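Local coordinates for calcium-regulated actin-bundling protein (Dictyostelium discoideum, PDB 4X3N) that bundles actin filaments under the control of calcium and may contribute to building and reorganising filopodia and pseudopodia during cell movement, at residues V37-Q45 and K87-D95; V193-K204 and I228-L237. One frame throughout, in Å; residues are numbered along the deposited sequence.

Interaction 1: V37-Q45 and K87-D95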
loop_
_atom_site.group_PDB
_atom_site.type_symbol
_atom_site.label_atom_id
_atom_site.label_comp_id
_atom_site.label_asym_id
_atom_site.label_seq_id
_atom_site.Cartn_x
_atom_site.Cartn_y
_atom_site.Cartn_z
ATOM N N VAL A 37 0.937 -17.455 -10.485
ATOM C CA VAL A 37 1.809 -17.071 -11.564
ATOM C C VAL A 37 1.989 -15.547 -11.536
ATOM O O VAL A 37 3.087 -15.049 -11.737
ATOM C CB VAL A 37 1.225 -17.464 -12.983
ATOM C CG1 VAL A 37 2.166 -16.965 -14.096
ATOM C CG2 VAL A 37 1.035 -18.979 -13.081
ATOM N N ALA A 38 0.900 -14.792 -11.374
ATOM C CA ALA A 38 0.974 -13.353 -11.408
ATOM C C ALA A 38 1.781 -12.711 -10.233
ATOM O O ALA A 38 2.190 -11.565 -10.316
ATOM C CB ALA A 38 -0.419 -12.731 -11.535
ATOM N N LYS A 39 2.048 -13.457 -9.176
ATOM C CA LYS A 39 2.930 -12.996 -8.103
ATOM C C LYS A 39 4.357 -13.423 -8.269
ATOM O O LYS A 39 5.181 -13.037 -7.478
ATOM C CB LYS A 39 2.431 -13.495 -6.761
ATOM C CG LYS A 39 1.147 -12.788 -6.337
ATOM C CD LYS A 39 1.422 -11.311 -6.001
ATOM C CE LYS A 39 0.215 -10.605 -5.371
ATOM N NZ LYS A 39 0.500 -9.130 -5.248
ATOM N N LEU A 40 4.670 -14.187 -9.296
ATOM C CA LEU A 40 6.052 -14.588 -9.582
ATOM C C LEU A 40 6.743 -13.381 -10.120
ATOM O O LEU A 40 6.066 -12.471 -10.545
ATOM C CB LEU A 40 6.150 -15.730 -10.634
ATOM C CG LEU A 40 5.582 -17.078 -10.248
ATOM C CD1 LEU A 40 5.498 -18.116 -11.373
ATOM C CD2 LEU A 40 6.354 -17.636 -9.044
ATOM N N PRO A 41 8.091 -13.346 -10.066
ATOM C CA PRO A 41 8.823 -12.270 -10.709
ATOM C C PRO A 41 8.374 -12.108 -12.175
ATOM O O PRO A 41 7.983 -13.083 -12.829
ATOM C CB PRO A 41 10.269 -12.712 -10.627
ATOM C CG PRO A 41 10.338 -13.566 -9.367
ATOM C CD PRO A 41 9.003 -14.304 -9.367
ATOM N N PHE A 42 8.436 -10.886 -12.668
ATOM C CA PHE A 42 7.946 -10.585 -14.017
ATOM C C PHE A 42 8.485 -11.574 -15.073
ATOM O O PHE A 42 7.723 -11.993 -15.973
ATOM C CB PHE A 42 8.273 -9.152 -14.512
ATOM C CG PHE A 42 7.822 -7.995 -13.625
ATOM C CD1 PHE A 42 6.497 -7.778 -13.323
ATOM C CD2 PHE A 42 8.769 -7.082 -13.112
ATOM C CE1 PHE A 42 6.124 -6.693 -12.537
ATOM C CE2 PHE A 42 8.398 -5.998 -12.330
ATOM C CZ PHE A 42 7.047 -5.805 -12.059
ATOM N N SER A 43 9.774 -11.926 -14.994
ATOM C CA SER A 43 10.444 -12.742 -16.006
ATOM C C SER A 43 9.812 -14.139 -16.038
ATOM O O SER A 43 9.612 -14.710 -17.092
ATOM C CB SER A 43 11.933 -12.806 -15.743
ATOM O OG SER A 43 12.181 -13.308 -14.420
ATOM N N GLN A 44 9.464 -14.665 -14.888
ATOM C CA GLN A 44 8.804 -15.926 -14.823
ATOM C C GLN A 44 7.364 -15.874 -15.319
ATOM O O GLN A 44 6.836 -16.845 -15.865
ATOM C CB GLN A 44 8.855 -16.452 -13.404
ATOM C CG GLN A 44 10.263 -16.934 -13.025
ATOM C CD GLN A 44 10.295 -17.381 -11.575
ATOM O OE1 GLN A 44 9.522 -18.246 -11.154
ATOM N NE2 GLN A 44 11.147 -16.767 -10.808
ATOM N N GLN A 45 6.715 -14.770 -15.095
ATOM C CA GLN A 45 5.375 -14.555 -15.661
ATOM C C GLN A 45 5.480 -14.599 -17.184
ATOM O O GLN A 45 4.605 -15.186 -17.898
ATOM C CB GLN A 45 4.852 -13.190 -15.241
ATOM C CG GLN A 45 4.471 -12.995 -13.790
ATOM C CD GLN A 45 4.112 -11.574 -13.450
ATOM O OE1 GLN A 45 3.424 -10.854 -14.238
ATOM N NE2 GLN A 45 4.521 -11.143 -12.253
ATOM N N LYS A 87 20.884 -3.364 -8.398
ATOM C CA LYS A 87 20.377 -3.356 -7.014
ATOM C C LYS A 87 18.866 -3.660 -7.011
ATOM O O LYS A 87 18.176 -3.504 -6.016
ATOM C CB LYS A 87 20.607 -2.011 -6.411
ATOM C CG LYS A 87 22.062 -1.559 -6.455
ATOM C CD LYS A 87 22.169 -0.082 -6.070
ATOM C CE LYS A 87 22.045 0.070 -4.560
ATOM N NZ LYS A 87 23.181 -0.661 -3.880
ATOM N N TYR A 88 18.326 -4.092 -8.129
ATOM C CA TYR A 88 16.892 -4.238 -8.200
ATOM C C TYR A 88 16.517 -5.684 -8.021
ATOM O O TYR A 88 16.994 -6.496 -8.760
ATOM C CB TYR A 88 16.461 -3.652 -9.549
ATOM C CG TYR A 88 15.070 -3.935 -9.887
ATOM C CD1 TYR A 88 14.050 -3.524 -9.048
ATOM C CD2 TYR A 88 14.738 -4.648 -11.051
ATOM C CE1 TYR A 88 12.740 -3.761 -9.386
ATOM C CE2 TYR A 88 13.436 -4.928 -11.358
ATOM C CZ TYR A 88 12.459 -4.508 -10.511
ATOM O OH TYR A 88 11.178 -4.745 -10.783
ATOM N N ASP A 89 15.663 -6.034 -7.050
ATOM C CA ASP A 89 15.152 -7.383 -6.934
ATOM C C ASP A 89 13.806 -7.352 -7.710
ATOM O O ASP A 89 12.905 -6.555 -7.423
ATOM C CB ASP A 89 14.879 -7.783 -5.495
ATOM C CG ASP A 89 16.122 -7.785 -4.614
ATOM O OD1 ASP A 89 17.175 -8.248 -5.056
ATOM O OD2 ASP A 89 16.011 -7.327 -3.456
ATOM N N GLU A 90 13.709 -8.207 -8.700
ATOM C CA GLU A 90 12.643 -8.144 -9.679
ATOM C C GLU A 90 11.250 -8.226 -9.028
ATOM O O GLU A 90 10.999 -9.092 -8.228
ATOM C CB GLU A 90 12.823 -9.275 -10.684
ATOM C CG GLU A 90 12.038 -9.011 -11.964
ATOM C CD GLU A 90 12.135 -10.108 -13.002
ATOM O OE1 GLU A 90 12.793 -11.111 -12.817
ATOM O OE2 GLU A 90 11.517 -9.928 -14.038
ATOM N N GLY A 91 10.324 -7.353 -9.457
ATOM C CA GLY A 91 8.968 -7.287 -8.902
ATOM C C GLY A 91 7.945 -8.169 -9.593
ATOM O O GLY A 91 8.325 -9.098 -10.265
ATOM N N ASN A 92 6.652 -7.929 -9.342
ATOM C CA ASN A 92 5.588 -8.759 -9.866
ATOM C C ASN A 92 4.383 -8.001 -10.371
ATOM O O ASN A 92 3.773 -8.438 -11.373
ATOM C CB ASN A 92 5.063 -9.785 -8.853
ATOM C CG ASN A 92 4.885 -9.244 -7.397
ATOM O OD1 ASN A 92 4.810 -8.063 -7.133
ATOM N ND2 ASN A 92 4.865 -10.165 -6.453
ATOM N N ASP A 93 3.973 -6.947 -9.679
ATOM C CA ASP A 93 2.821 -6.189 -10.162
ATOM C C ASP A 93 2.862 -4.692 -9.733
ATOM O O ASP A 93 3.702 -4.263 -8.959
ATOM C CB ASP A 93 1.594 -6.929 -9.810
ATOM C CG ASP A 93 1.321 -6.996 -8.277
ATOM O OD1 ASP A 93 1.665 -6.071 -7.550
ATOM O OD2 ASP A 93 0.862 -8.019 -7.808
ATOM N N LEU A 94 2.021 -3.899 -10.355
ATOM C CA LEU A 94 1.979 -2.467 -10.210
ATOM C C LEU A 94 0.564 -2.004 -9.774
ATOM O O LEU A 94 -0.473 -2.524 -10.254
ATOM C CB LEU A 94 2.277 -1.788 -11.553
ATOM C CG LEU A 94 3.457 -2.298 -12.420
ATOM C CD1 LEU A 94 3.536 -1.454 -13.700
ATOM C CD2 LEU A 94 4.753 -2.215 -11.616
ATOM N N ASP A 95 0.497 -0.978 -8.919
ATOM C CA ASP A 95 -0.798 -0.384 -8.629
ATOM C C ASP A 95 -1.216 0.380 -9.887
ATOM O O ASP A 95 -0.391 0.528 -10.819
ATOM C CB ASP A 95 -0.781 0.413 -7.330
ATOM C CG ASP A 95 -0.076 1.785 -7.393
ATOM O OD1 ASP A 95 0.050 2.477 -8.449
ATOM O OD2 ASP A 95 0.288 2.241 -6.244
HETATM O O HOH W 1 -0.099 -10.072 -9.304
#
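Tyr88 sets its OH at the edge of the Phe42 ring, near its plane and 3.4 Å from CE2, while Asp76 of helix 61-79 holds the hydroxyl. Glu90, CG anti to the backbone N (chi1 -162°) and chain extended, carries its carboxylate to the first turn of helix 42-57: OE1 takes the Ser43 hydroxyl (OG to OE1 2.8 Å) on its syn side, and OE2 takes a weak bond from Ser43 N besides one from Trp69. Gly91 passes over one face of the Phe42 ring, its O 3.4 Å above the ring plane and accepting Phe42 N. Asn92 is gripped twice: its ND2 gives Lys39 O a nearly straight bond (3.1 Å, 171°), and its O receives Gln45 NE2 at 2.9 Å on a lone pair in the carbonyl plane. The other hydrogen of Gln45 NE2 goes to Leu40 O, holding the amide flat between the two segments. Asp93 OD2 meets Lys39 NZ through its syn lone pair (2.8 Å); a water bonds OD2 and, more weakly, Ala38 O, and OD1 pairs with Arg150. Leu94 bonds to Val151 by its backbone, pairing strand 93-95 with strand 150-152, part of the EF-hand-type calcium-binding loop.

Interaction 2: V193-K204 and I228-L237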
loop_
_atom_site.group_PDB
_atom_site.type_symbol
_atom_site.label_atom_id
_atom_site.label_comp_id
_atom_site.label_asym_id
_atom_site.label_seq_id
_atom_site.Cartn_x
_atom_site.Cartn_y
_atom_site.Cartn_z
ATOM N N VAL A 193 24.195 -15.600 -11.857
ATOM C CA VAL A 193 24.911 -14.555 -12.542
ATOM C C VAL A 193 24.454 -13.179 -12.056
ATOM O O VAL A 193 25.282 -12.293 -11.859
ATOM C CB VAL A 193 24.767 -14.631 -14.062
ATOM C CG1 VAL A 193 25.434 -13.453 -14.734
ATOM C CG2 VAL A 193 25.293 -15.939 -14.626
ATOM N N ASN A 194 23.136 -12.957 -11.898
ATOM C CA ASN A 194 22.690 -11.688 -11.370
ATOM C C ASN A 194 23.317 -11.416 -10.011
ATOM O O ASN A 194 23.804 -10.303 -9.733
ATOM C CB ASN A 194 21.194 -11.625 -11.253
ATOM C CG ASN A 194 20.552 -11.561 -12.631
ATOM O OD1 ASN A 194 21.142 -11.034 -13.551
ATOM N ND2 ASN A 194 19.385 -12.129 -12.769
ATOM N N LYS A 195 23.338 -12.429 -9.168
ATOM C CA LYS A 195 23.907 -12.191 -7.866
ATOM C C LYS A 195 25.385 -11.789 -8.011
ATOM O O LYS A 195 25.835 -10.941 -7.319
ATOM C CB LYS A 195 23.683 -13.436 -7.035
ATOM C CG LYS A 195 24.126 -13.331 -5.602
ATOM C CD LYS A 195 23.658 -14.529 -4.729
ATOM C CE LYS A 195 24.666 -15.695 -4.600
ATOM N NZ LYS A 195 26.123 -15.408 -4.369
ATOM N N ARG A 196 26.157 -12.428 -8.870
ATOM C CA ARG A 196 27.575 -12.063 -9.025
ATOM C C ARG A 196 27.767 -10.679 -9.681
ATOM O O ARG A 196 28.684 -9.967 -9.360
ATOM C CB ARG A 196 28.273 -13.113 -9.828
ATOM C CG ARG A 196 28.339 -14.507 -9.191
ATOM C CD ARG A 196 28.949 -14.416 -7.776
ATOM N NE ARG A 196 28.749 -15.676 -7.084
ATOM C CZ ARG A 196 29.579 -16.248 -6.189
ATOM N NH1 ARG A 196 30.714 -15.670 -5.792
ATOM N NH2 ARG A 196 29.247 -17.431 -5.670
ATOM N N ILE A 197 26.853 -10.305 -10.568
ATOM C CA ILE A 197 26.853 -8.994 -11.168
ATOM C C ILE A 197 26.632 -7.948 -10.111
ATOM O O ILE A 197 27.357 -6.932 -10.066
ATOM C CB ILE A 197 25.727 -8.868 -12.216
ATOM C CG1 ILE A 197 26.106 -9.588 -13.506
ATOM C CG2 ILE A 197 25.462 -7.395 -12.456
ATOM C CD1 ILE A 197 24.945 -9.812 -14.478
ATOM N N ARG A 198 25.637 -8.152 -9.235
ATOM C CA ARG A 198 25.424 -7.192 -8.094
ATOM C C ARG A 198 26.682 -7.085 -7.238
ATOM O O ARG A 198 27.098 -6.022 -6.931
ATOM C CB ARG A 198 24.225 -7.580 -7.226
ATOM C CG ARG A 198 24.084 -6.871 -5.854
ATOM C CD ARG A 198 22.743 -7.164 -5.162
ATOM N NE ARG A 198 21.644 -7.018 -6.102
ATOM C CZ ARG A 198 20.354 -7.245 -5.834
ATOM N NH1 ARG A 198 19.967 -7.648 -4.637
ATOM N NH2 ARG A 198 19.445 -7.047 -6.775
ATOM N N ALA A 199 27.226 -8.208 -6.797
ATOM C CA ALA A 199 28.439 -8.207 -5.990
ATOM C C ALA A 199 29.551 -7.394 -6.697
ATOM O O ALA A 199 30.159 -6.519 -6.085
ATOM C CB ALA A 199 28.916 -9.639 -5.772
ATOM N N TYR A 200 29.795 -7.667 -7.973
ATOM C CA TYR A 200 30.806 -6.930 -8.768
ATOM C C TYR A 200 30.534 -5.433 -8.939
ATOM O O TYR A 200 31.404 -4.587 -8.697
ATOM C CB TYR A 200 30.980 -7.593 -10.126
ATOM C CG TYR A 200 31.758 -6.789 -11.171
ATOM C CD1 TYR A 200 33.160 -6.744 -11.167
ATOM C CD2 TYR A 200 31.099 -6.174 -12.214
ATOM C CE1 TYR A 200 33.856 -6.064 -12.144
ATOM C CE2 TYR A 200 31.784 -5.495 -13.211
ATOM C CZ TYR A 200 33.153 -5.438 -13.171
ATOM O OH TYR A 200 33.794 -4.727 -14.153
ATOM N N GLU A 201 29.314 -5.087 -9.304
ATOM C CA GLU A 201 28.975 -3.671 -9.455
ATOM C C GLU A 201 28.910 -2.975 -8.123
ATOM O O GLU A 201 29.207 -1.793 -8.039
ATOM C CB GLU A 201 27.667 -3.475 -10.193
ATOM C CG GLU A 201 27.704 -4.036 -11.575
ATOM C CD GLU A 201 28.368 -3.145 -12.635
ATOM O OE1 GLU A 201 29.019 -2.144 -12.343
ATOM O OE2 GLU A 201 28.244 -3.533 -13.800
ATOM N N GLU A 202 28.593 -3.683 -7.029
ATOM C CA GLU A 202 28.575 -2.936 -5.728
ATOM C C GLU A 202 29.968 -2.589 -5.283
ATOM O O GLU A 202 30.243 -1.490 -4.766
ATOM C CB GLU A 202 27.802 -3.707 -4.639
ATOM C CG GLU A 202 26.295 -3.422 -4.735
ATOM C CD GLU A 202 25.440 -4.337 -3.881
ATOM O OE1 GLU A 202 26.025 -5.289 -3.307
ATOM O OE2 GLU A 202 24.201 -4.100 -3.805
ATOM N N GLU A 203 30.858 -3.522 -5.458
ATOM C CA GLU A 203 32.232 -3.245 -5.135
ATOM C C GLU A 203 32.863 -2.153 -6.032
ATOM O O GLU A 203 33.681 -1.413 -5.597
ATOM C CB GLU A 203 33.017 -4.502 -5.351
ATOM C CG GLU A 203 34.524 -4.344 -5.285
ATOM C CD GLU A 203 35.003 -4.054 -3.889
ATOM O OE1 GLU A 203 34.178 -3.806 -2.978
ATOM O OE2 GLU A 203 36.235 -4.021 -3.697
ATOM N N LYS A 204 32.586 -2.178 -7.321
ATOM C CA LYS A 204 33.008 -1.123 -8.203
ATOM C C LYS A 204 32.554 0.213 -7.651
ATOM O O LYS A 204 33.352 1.132 -7.536
ATOM C CB LYS A 204 32.370 -1.347 -9.550
ATOM C CG LYS A 204 33.293 -1.079 -10.678
ATOM C CD LYS A 204 32.564 -1.074 -12.012
ATOM C CE LYS A 204 33.314 -1.980 -12.931
ATOM N NZ LYS A 204 32.622 -1.976 -14.240
ATOM N N ILE A 228 40.094 -3.901 -11.146
ATOM C CA ILE A 228 38.942 -4.666 -10.669
ATOM C C ILE A 228 38.623 -5.897 -11.467
ATOM O O ILE A 228 38.192 -6.901 -10.900
ATOM C CB ILE A 228 37.664 -3.803 -10.574
ATOM C CG1 ILE A 228 36.621 -4.531 -9.754
ATOM C CG2 ILE A 228 37.122 -3.463 -11.961
ATOM C CD1 ILE A 228 35.536 -3.642 -9.249
ATOM N N ASP A 229 38.828 -5.862 -12.766
ATOM C CA ASP A 229 38.461 -7.012 -13.569
ATOM C C ASP A 229 39.456 -8.164 -13.573
ATOM O O ASP A 229 39.271 -9.126 -14.279
ATOM C CB ASP A 229 38.175 -6.570 -14.973
ATOM C CG ASP A 229 36.979 -5.696 -15.036
ATOM O OD1 ASP A 229 36.071 -5.828 -14.177
ATOM O OD2 ASP A 229 36.936 -4.863 -15.949
ATOM N N SER A 230 40.502 -8.071 -12.772
ATOM C CA SER A 230 41.335 -9.223 -12.547
ATOM C C SER A 230 41.191 -9.563 -11.061
ATOM O O SER A 230 41.951 -10.336 -10.507
ATOM C CB SER A 230 42.789 -8.882 -12.967
ATOM O OG SER A 230 43.232 -7.674 -12.347
ATOM N N GLY A 231 40.179 -8.994 -10.416
ATOM C CA GLY A 231 39.909 -9.269 -8.999
ATOM C C GLY A 231 38.996 -10.463 -8.785
ATOM O O GLY A 231 38.554 -11.095 -9.714
ATOM N N PRO A 232 38.754 -10.801 -7.531
ATOM C CA PRO A 232 37.976 -11.973 -7.225
ATOM C C PRO A 232 36.560 -11.906 -7.712
ATOM O O PRO A 232 36.050 -12.875 -8.231
ATOM C CB PRO A 232 37.973 -12.020 -5.690
ATOM C CG PRO A 232 38.647 -10.804 -5.215
ATOM C CD PRO A 232 39.468 -10.281 -6.354
ATOM N N LEU A 233 35.901 -10.793 -7.458
ATOM C CA LEU A 233 34.456 -10.691 -7.751
ATOM C C LEU A 233 34.221 -10.802 -9.266
ATOM O O LEU A 233 33.244 -11.399 -9.708
ATOM C CB LEU A 233 33.891 -9.395 -7.199
ATOM C CG LEU A 233 34.044 -9.267 -5.671
ATOM C CD1 LEU A 233 33.702 -7.888 -5.145
ATOM C CD2 LEU A 233 33.181 -10.313 -5.008
ATOM N N LYS A 234 35.150 -10.289 -10.050
ATOM C CA LYS A 234 35.001 -10.391 -11.481
ATOM C C LYS A 234 35.274 -11.825 -11.862
ATOM O O LYS A 234 34.569 -12.424 -12.654
ATOM C CB LYS A 234 35.913 -9.433 -12.226
ATOM C CG LYS A 234 35.794 -9.567 -13.755
ATOM C CD LYS A 234 34.315 -9.571 -14.138
ATOM C CE LYS A 234 33.971 -8.795 -15.396
ATOM N NZ LYS A 234 34.409 -9.614 -16.532
ATOM N N GLU A 235 36.273 -12.428 -11.232
ATOM C CA GLU A 235 36.497 -13.827 -11.471
ATOM C C GLU A 235 35.240 -14.706 -11.198
ATOM O O GLU A 235 34.913 -15.613 -11.952
ATOM C CB GLU A 235 37.690 -14.302 -10.618
ATOM C CG GLU A 235 38.003 -15.787 -10.768
ATOM C CD GLU A 235 39.191 -16.226 -9.880
ATOM O OE1 GLU A 235 40.186 -16.739 -10.414
ATOM O OE2 GLU A 235 39.095 -16.058 -8.649
ATOM N N GLN A 236 34.594 -14.470 -10.084
ATOM C CA GLN A 236 33.443 -15.266 -9.690
ATOM C C GLN A 236 32.328 -15.061 -10.736
ATOM O O GLN A 236 31.615 -15.998 -11.106
ATOM C CB GLN A 236 32.972 -14.817 -8.323
ATOM C CG GLN A 236 33.876 -15.206 -7.139
ATOM C CD GLN A 236 33.923 -16.706 -6.937
ATOM O OE1 GLN A 236 32.899 -17.429 -7.080
ATOM N NE2 GLN A 236 35.110 -17.205 -6.568
ATOM N N LEU A 237 32.184 -13.835 -11.212
ATOM C CA LEU A 237 31.179 -13.546 -12.271
ATOM C C LEU A 237 31.498 -14.324 -13.526
ATOM O O LEU A 237 30.646 -15.049 -14.070
ATOM C CB LEU A 237 31.146 -12.045 -12.516
ATOM C CG LEU A 237 30.254 -11.486 -13.615
ATOM C CD1 LEU A 237 28.871 -12.023 -13.527
ATOM C CD2 LEU A 237 30.218 -9.977 -13.501
HETATM O O HOH W 2 30.791 -11.456 -8.302
#
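Tyr200 swings its ring across to the 228-237 segment, CG lying opposite the backbone N (chi1 167°). At the edge, Asp229 OD1 accepts the phenol hydroxyl at 2.5 Å from OH through its syn lone pair, with ring and carboxylate planes 31° apart. Over one face lies the aliphatic chain of Lys234, CD 4.0 Å above the ring plane toward the rim; its NZ turns to Asn238 and the Tyr290 carbonyl. Ile228 and Leu237 approach the ring obliquely. Replacing Tyr200 by an alanine would probably leave Asp229 without its hydroxyl partner and open a gap between Lys234, Ile228 and Leu237. Leu237 is a knob in the hole formed by Val193, Arg196, Ile197 and Tyr200, its CD1 3.7 Å from Ile197 CG1. Leu233 crosses Glu203 at about a right angle, Leu233 CD1 lying 3.5 Å from Glu203 CB, while Ile228 CD1 presses on Lys204 CG at 3.7 Å. Gln236 OE1 sits over a face of the Arg196 guanidinium, whose NE pairs with Glu192. One water bridges Arg196 O and Leu233 O. The helical segments run nearly antiparallel (162°) with axes 8.8 Å apart, and Tyr290 of helix 273-290 packs on Ile197, Tyr200 and Leu237, adding a third helix to the pair formed by helices 181-211 and 232-255.

How the interactions relate
The two contacts share no helix or strand: the centre of interaction 1 lies about 8 Å from that of the chain, near the calcium site, the centre of interaction 2 about 21 Å, in the long C-terminal helices. Both are partly buried, interaction 1 more deeply: six of 13 touching residues against three of 13. Interaction 1 ties a loop to a helix start mainly by polar bonds, around one buried aromatic ring; interaction 2 is chiefly apolar helix packing, with few polar links. Their centres are about 24 Å apart, but they meet: Asp89 OD1 salt-bridges Arg198 NH1 (2.9 Å), and Lys87 makes a weaker pair with Glu202, joining the loop at Lys87-Asp89 to helix 181-211.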